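Long-range contacts in repeat Five Residue (Rfr) protein or pentapeptide repeat protein (Cyanothece, PDB 2O6W), which is of unknown function but folds its tandem five-residue repeats into a right-handed quadrilateral beta helix: residues L32-P37 with Q70-S75; T91-A96 with A111-A116. One frame throughout, in Å; residues are numbered along the deposited sequence.

Interaction 1: residues L32-P37 with Q70-S75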
loop_
_atom_site.group_PDB
_atom_site.type_symbol
_atom_site.label_atom_id
_atom_site.label_comp_id
_atom_site.label_asym_id
_atom_site.label_seq_id
_atom_site.Cartn_x
_atom_site.Cartn_y
_atom_site.Cartn_z
ATOM N N LEU A 32 9.900 0.273 4.504
ATOM C CA LEU A 32 11.258 -0.126 4.870
ATOM C C LEU A 32 12.323 0.854 4.395
ATOM O O LEU A 32 13.495 0.506 4.340
ATOM C CB LEU A 32 11.581 -1.504 4.289
ATOM C CG LEU A 32 11.065 -2.722 5.042
ATOM C CD1 LEU A 32 11.424 -3.983 4.270
ATOM C CD2 LEU A 32 11.677 -2.758 6.442
ATOM N N LYS A 33 11.930 2.072 4.049
ATOM C CA LYS A 33 12.906 3.036 3.574
ATOM C C LYS A 33 13.481 3.924 4.661
ATOM O O LYS A 33 14.685 4.153 4.706
ATOM C CB LYS A 33 12.306 3.914 2.480
ATOM C CG LYS A 33 12.159 3.220 1.143
ATOM C CD LYS A 33 11.716 4.198 0.075
ATOM C CE LYS A 33 11.747 3.558 -1.305
ATOM N NZ LYS A 33 11.414 4.544 -2.369
ATOM N N TYR A 34 12.630 4.424 5.544
ATOM C CA TYR A 34 13.109 5.303 6.588
ATOM C C TYR A 34 12.565 4.936 7.950
ATOM O O TYR A 34 11.752 4.024 8.092
ATOM C CB TYR A 34 12.710 6.749 6.287
ATOM C CG TYR A 34 12.980 7.209 4.878
ATOM C CD1 TYR A 34 11.985 7.140 3.893
ATOM C CD2 TYR A 34 14.219 7.754 4.533
ATOM C CE1 TYR A 34 12.222 7.614 2.600
ATOM C CE2 TYR A 34 14.465 8.224 3.248
ATOM C CZ TYR A 34 13.468 8.156 2.287
ATOM O OH TYR A 34 13.725 8.642 1.020
ATOM N N ARG A 35 13.026 5.675 8.950
ATOM C CA ARG A 35 12.584 5.498 10.320
ATOM C C ARG A 35 12.798 6.834 11.029
ATOM O O ARG A 35 13.755 7.555 10.732
ATOM C CB ARG A 35 13.377 4.378 11.007
ATOM C CG ARG A 35 14.850 4.666 11.205
ATOM C CD ARG A 35 15.573 3.483 11.843
ATOM N NE ARG A 35 16.978 3.799 12.104
ATOM C CZ ARG A 35 17.396 4.614 13.070
ATOM N NH1 ARG A 35 16.519 5.197 13.879
ATOM N NH2 ARG A 35 18.691 4.861 13.219
ATOM N N ILE A 36 11.894 7.176 11.941
ATOM C CA ILE A 36 11.998 8.430 12.690
ATOM C C ILE A 36 12.257 8.146 14.167
ATOM O O ILE A 36 11.338 7.779 14.910
ATOM C CB ILE A 36 10.704 9.296 12.580
ATOM C CG1 ILE A 36 10.518 9.806 11.144
ATOM C CG2 ILE A 36 10.792 10.488 13.531
ATOM C CD1 ILE A 36 10.193 8.721 10.126
ATOM N N PRO A 37 13.517 8.308 14.610
ATOM C CA PRO A 37 13.928 8.078 16.001
ATOM C C PRO A 37 13.526 9.223 16.938
ATOM O O PRO A 37 12.465 9.187 17.565
ATOM C CB PRO A 37 15.443 7.933 15.884
ATOM C CG PRO A 37 15.764 8.915 14.805
ATOM C CD PRO A 37 14.688 8.627 13.771
ATOM N N GLN A 70 -0.564 9.867 1.060
ATOM C CA GLN A 70 0.836 10.190 1.340
ATOM C C GLN A 70 1.545 9.294 2.340
ATOM O O GLN A 70 2.514 9.711 2.957
ATOM C CB GLN A 70 0.967 11.640 1.808
ATOM C CG GLN A 70 0.677 12.661 0.739
ATOM C CD GLN A 70 1.088 14.061 1.156
ATOM O OE1 GLN A 70 0.748 14.524 2.246
ATOM N NE2 GLN A 70 1.817 14.748 0.285
ATOM N N SER A 71 1.064 8.070 2.509
ATOM C CA SER A 71 1.691 7.140 3.437
ATOM C C SER A 71 2.829 6.368 2.762
ATOM O O SER A 71 2.805 6.135 1.552
ATOM C CB SER A 71 0.654 6.150 3.967
ATOM O OG SER A 71 -0.107 6.719 5.020
ATOM N N ASP A 72 3.836 5.989 3.541
ATOM C CA ASP A 72 4.953 5.218 3.008
ATOM C C ASP A 72 4.573 3.747 3.195
ATOM O O ASP A 72 4.325 3.299 4.317
ATOM C CB ASP A 72 6.248 5.520 3.783
ATOM C CG ASP A 72 7.490 4.883 3.144
ATOM O OD1 ASP A 72 7.382 3.770 2.565
ATOM O OD2 ASP A 72 8.588 5.486 3.240
ATOM N N LEU A 73 4.527 3.004 2.093
ATOM C CA LEU A 73 4.176 1.591 2.128
ATOM C C LEU A 73 5.243 0.780 1.390
ATOM O O LEU A 73 4.971 -0.309 0.878
ATOM C CB LEU A 73 2.810 1.377 1.456
ATOM C CG LEU A 73 1.665 2.268 1.963
ATOM C CD1 LEU A 73 0.396 2.036 1.145
ATOM C CD2 LEU A 73 1.416 1.982 3.428
ATOM N N SER A 74 6.459 1.308 1.337
ATOM C CA SER A 74 7.532 0.622 0.629
ATOM C C SER A 74 7.775 -0.807 1.117
ATOM O O SER A 74 7.880 -1.059 2.313
ATOM C CB SER A 74 8.834 1.448 0.690
ATOM O OG SER A 74 9.182 1.809 2.013
ATOM N N SER A 75 7.835 -1.738 0.166
ATOM C CA SER A 75 8.075 -3.154 0.448
ATOM C C SER A 75 6.978 -3.810 1.282
ATOM O O SER A 75 7.168 -4.900 1.824
ATOM C CB SER A 75 9.420 -3.328 1.156
ATOM O OG SER A 75 10.479 -2.846 0.341
HETATM O O HOH W 1 9.876 3.863 5.089
#
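Asp72 meets the 32-37 loop with one carboxylate oxygen and gives the other to Ser74. OD2 lies in the plane of the Tyr34 ring at its edge, 3.8 Å from CD1, the carboxylate and ring planes being turned 75° apart. Water 1 bridges the segments as well, accepting from Tyr34 N and donating weakly to Asp72 OD2. With CG anti to its backbone N (chi1 -172°), the carboxylate extends from 70-75 toward the loop. Asp72 OD1, meanwhile, is gripped twice, by Ser74 N at 2.9 Å, which closes an Asx turn, and on its syn side by Ser74 OG at 2.7 Å. The backbone of Asp72 also bonds to Glu28 and Phe30, residues shortly before the loop in sequence. Two residues on, Ser74 passes the attachment to the loop. Its hydroxyl, spending its proton on Asp72 OD1, can accept from Leu32 N at 3.0 Å, a weak bond that Leu32 N shares with Ser74 O at 3.3 Å. The stem of Lys33 runs over the same serine, CG lying 3.4 Å from Ser74 OG, and its extended chain carries the ammonium on to salt bridges with Asp92 and Glu94. At Ser75 the contact turns apolar, with Leu32 CD1 3.8 Å from Ser75 CB. The chemistry of this surface contact therefore implies a loop pinned to the beta helix mainly through polar atoms: Asp72 orients Ser74, and Ser74 in turn presents an acceptor to Leu32 N, although both bonds that cross directly are weak.

Interaction 2: residues T91-A96 with A111-A116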
loop_
_atom_site.group_PDB
_atom_site.type_symbol
_atom_site.label_atom_id
_atom_site.label_comp_id
_atom_site.label_asym_id
_atom_site.label_seq_id
_atom_site.Cartn_x
_atom_site.Cartn_y
_atom_site.Cartn_z
ATOM N N THR A 91 1.218 7.711 -2.380
ATOM C CA THR A 91 1.819 6.771 -1.448
ATOM C C THR A 91 3.089 6.197 -2.063
ATOM O O THR A 91 3.272 6.216 -3.283
ATOM C CB THR A 91 0.880 5.586 -1.114
ATOM O OG1 THR A 91 0.479 4.921 -2.325
ATOM C CG2 THR A 91 -0.337 6.078 -0.349
ATOM N N ASP A 92 3.973 5.692 -1.216
ATOM C CA ASP A 92 5.201 5.087 -1.706
ATOM C C ASP A 92 4.964 3.577 -1.632
ATOM O O ASP A 92 4.928 3.005 -0.549
ATOM C CB ASP A 92 6.390 5.496 -0.824
ATOM C CG ASP A 92 7.730 5.017 -1.377
ATOM O OD1 ASP A 92 7.742 4.024 -2.134
ATOM O OD2 ASP A 92 8.778 5.623 -1.042
ATOM N N LEU A 93 4.765 2.942 -2.784
ATOM C CA LEU A 93 4.541 1.500 -2.835
ATOM C C LEU A 93 5.700 0.782 -3.535
ATOM O O LEU A 93 5.515 -0.262 -4.159
ATOM C CB LEU A 93 3.212 1.196 -3.542
ATOM C CG LEU A 93 1.988 1.253 -2.615
ATOM C CD1 LEU A 93 0.704 1.483 -3.396
ATOM C CD2 LEU A 93 1.914 -0.047 -1.818
ATOM N N GLU A 94 6.900 1.344 -3.425
ATOM C CA GLU A 94 8.061 0.738 -4.054
ATOM C C GLU A 94 8.331 -0.672 -3.531
ATOM O O GLU A 94 8.332 -0.908 -2.326
ATOM C CB GLU A 94 9.298 1.610 -3.855
ATOM C CG GLU A 94 10.542 1.011 -4.483
ATOM C CD GLU A 94 11.591 2.048 -4.841
ATOM O OE1 GLU A 94 12.673 1.642 -5.316
ATOM O OE2 GLU A 94 11.336 3.261 -4.657
ATOM N N ASN A 95 8.547 -1.599 -4.463
ATOM C CA ASN A 95 8.823 -3.001 -4.157
ATOM C C ASN A 95 7.728 -3.630 -3.317
ATOM O O ASN A 95 7.955 -4.607 -2.607
ATOM C CB ASN A 95 10.165 -3.145 -3.431
ATOM C CG ASN A 95 11.303 -2.512 -4.196
ATOM O OD1 ASN A 95 11.476 -2.759 -5.397
ATOM N ND2 ASN A 95 12.089 -1.689 -3.512
ATOM N N ALA A 96 6.532 -3.068 -3.397
ATOM C CA ALA A 96 5.427 -3.601 -2.628
ATOM C C ALA A 96 4.913 -4.876 -3.273
ATOM O O ALA A 96 5.098 -5.106 -4.467
ATOM C CB ALA A 96 4.320 -2.582 -2.543
ATOM N N ALA A 111 1.061 7.906 -7.203
ATOM C CA ALA A 111 1.657 6.929 -6.318
ATOM C C ALA A 111 2.930 6.409 -6.979
ATOM O O ALA A 111 3.060 6.444 -8.199
ATOM C CB ALA A 111 0.682 5.782 -6.087
ATOM N N ASN A 112 3.880 5.941 -6.183
ATOM C CA ASN A 112 5.104 5.384 -6.751
ATOM C C ASN A 112 4.999 3.849 -6.654
ATOM O O ASN A 112 4.904 3.300 -5.561
ATOM C CB ASN A 112 6.326 5.917 -5.986
ATOM C CG ASN A 112 7.620 5.216 -6.380
ATOM O OD1 ASN A 112 7.743 4.692 -7.489
ATOM N ND2 ASN A 112 8.594 5.217 -5.477
ATOM N N LEU A 113 4.992 3.169 -7.800
ATOM C CA LEU A 113 4.878 1.706 -7.830
ATOM C C LEU A 113 6.102 1.025 -8.419
ATOM O O LEU A 113 6.009 -0.074 -8.975
ATOM C CB LEU A 113 3.646 1.273 -8.635
ATOM C CG LEU A 113 2.276 1.188 -7.950
ATOM C CD1 LEU A 113 1.966 2.491 -7.249
ATOM C CD2 LEU A 113 1.199 0.865 -8.990
ATOM N N GLN A 114 7.251 1.679 -8.295
ATOM C CA GLN A 114 8.491 1.132 -8.829
ATOM C C GLN A 114 8.843 -0.200 -8.191
ATOM O O GLN A 114 8.871 -0.335 -6.966
ATOM C CB GLN A 114 9.641 2.115 -8.621
ATOM C CG GLN A 114 10.899 1.739 -9.385
ATOM C CD GLN A 114 12.004 2.755 -9.204
ATOM O OE1 GLN A 114 12.528 2.926 -8.106
ATOM N NE2 GLN A 114 12.356 3.447 -10.279
ATOM N N GLY A 115 9.110 -1.181 -9.046
ATOM C CA GLY A 115 9.467 -2.498 -8.573
ATOM C C GLY A 115 8.343 -3.212 -7.855
ATOM O O GLY A 115 8.559 -4.281 -7.306
ATOM N N ALA A 116 7.146 -2.635 -7.847
ATOM C CA ALA A 116 6.023 -3.274 -7.168
ATOM C C ALA A 116 5.478 -4.432 -7.987
ATOM O O ALA A 116 5.541 -4.422 -9.222
ATOM C CB ALA A 116 4.913 -2.265 -6.896
HETATM O O HOH W 2 11.800 5.274 -7.197
#
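Leu93 and Leu113 lie side by side and point the same way, as equivalent leucines do in successive coils of the pentapeptide-repeat beta helix, where twenty residues complete one turn. Packing is close on the inward face: Leu113 CD1 reaches Leu93 CB at 4.1 Å, and Ala116 CB fits 3.4 Å from Leu93 O. The backbones are joined here too. Asn112 N donates to Thr91 O, while Asn112 O receives Leu93 N, the pair forming a single bridge between Asp92 and Asn112. Each segment then swings through a type II turn, 93-96 stacked on 113-116, with Asn95 N donating to Gln114 O at 2.8 Å. Asp92 and Asn112 each close an Asx turn onto the residue two positions ahead.

The outward side is looser and wetter. With CG anti to the backbone N in each (chi1 179° in Glu94), Glu94 and Gln114 also run side by side, but their end planes stand 84° apart and, as modelled, two acceptors face each other, Glu94 OE1 lying 3.1 Å from Gln114 OE1. Water 2 donates to Glu94 OE2 and Gln114 OE1 and so probably offsets some of the repulsion. Asn112 ND2 adds a weak, long bond to Glu94 OE2, whose main partner is Lys33, while Asn112 OD1 accepts from Asn132 in the next coil. An alanine in place of Glu94 would probably leave Lys33 with one anion fewer and water 2 without one of its anchors. At the far corner the coils touch through carbon: Asn95 CA lies 3.4 Å from Gly115 O, its hydrogen directed almost straight at that oxygen (166°).

Overall arrangement
Interactions 1 and 2 follow one another along the chain, and their centres lie about 11 Å apart. Segment 70-75 of interaction 1 receives the 32-37 loop and also adjoins 91-96, the next coil. There Leu73 N approaches Asp92 O at 2.7 Å, a probable hydrogen bond, and Leu73 CB packs 3.7 Å from Leu93 CD2, carrying the leucine stack of interaction 2 one coil further. A charge also spans the two, since Lys33 NZ reaches Glu94 OE2 at 2.6 Å. With no active site known, the example illustrates how coils stack by backbone repetition while a loop attaches largely through side-chain acceptors and water.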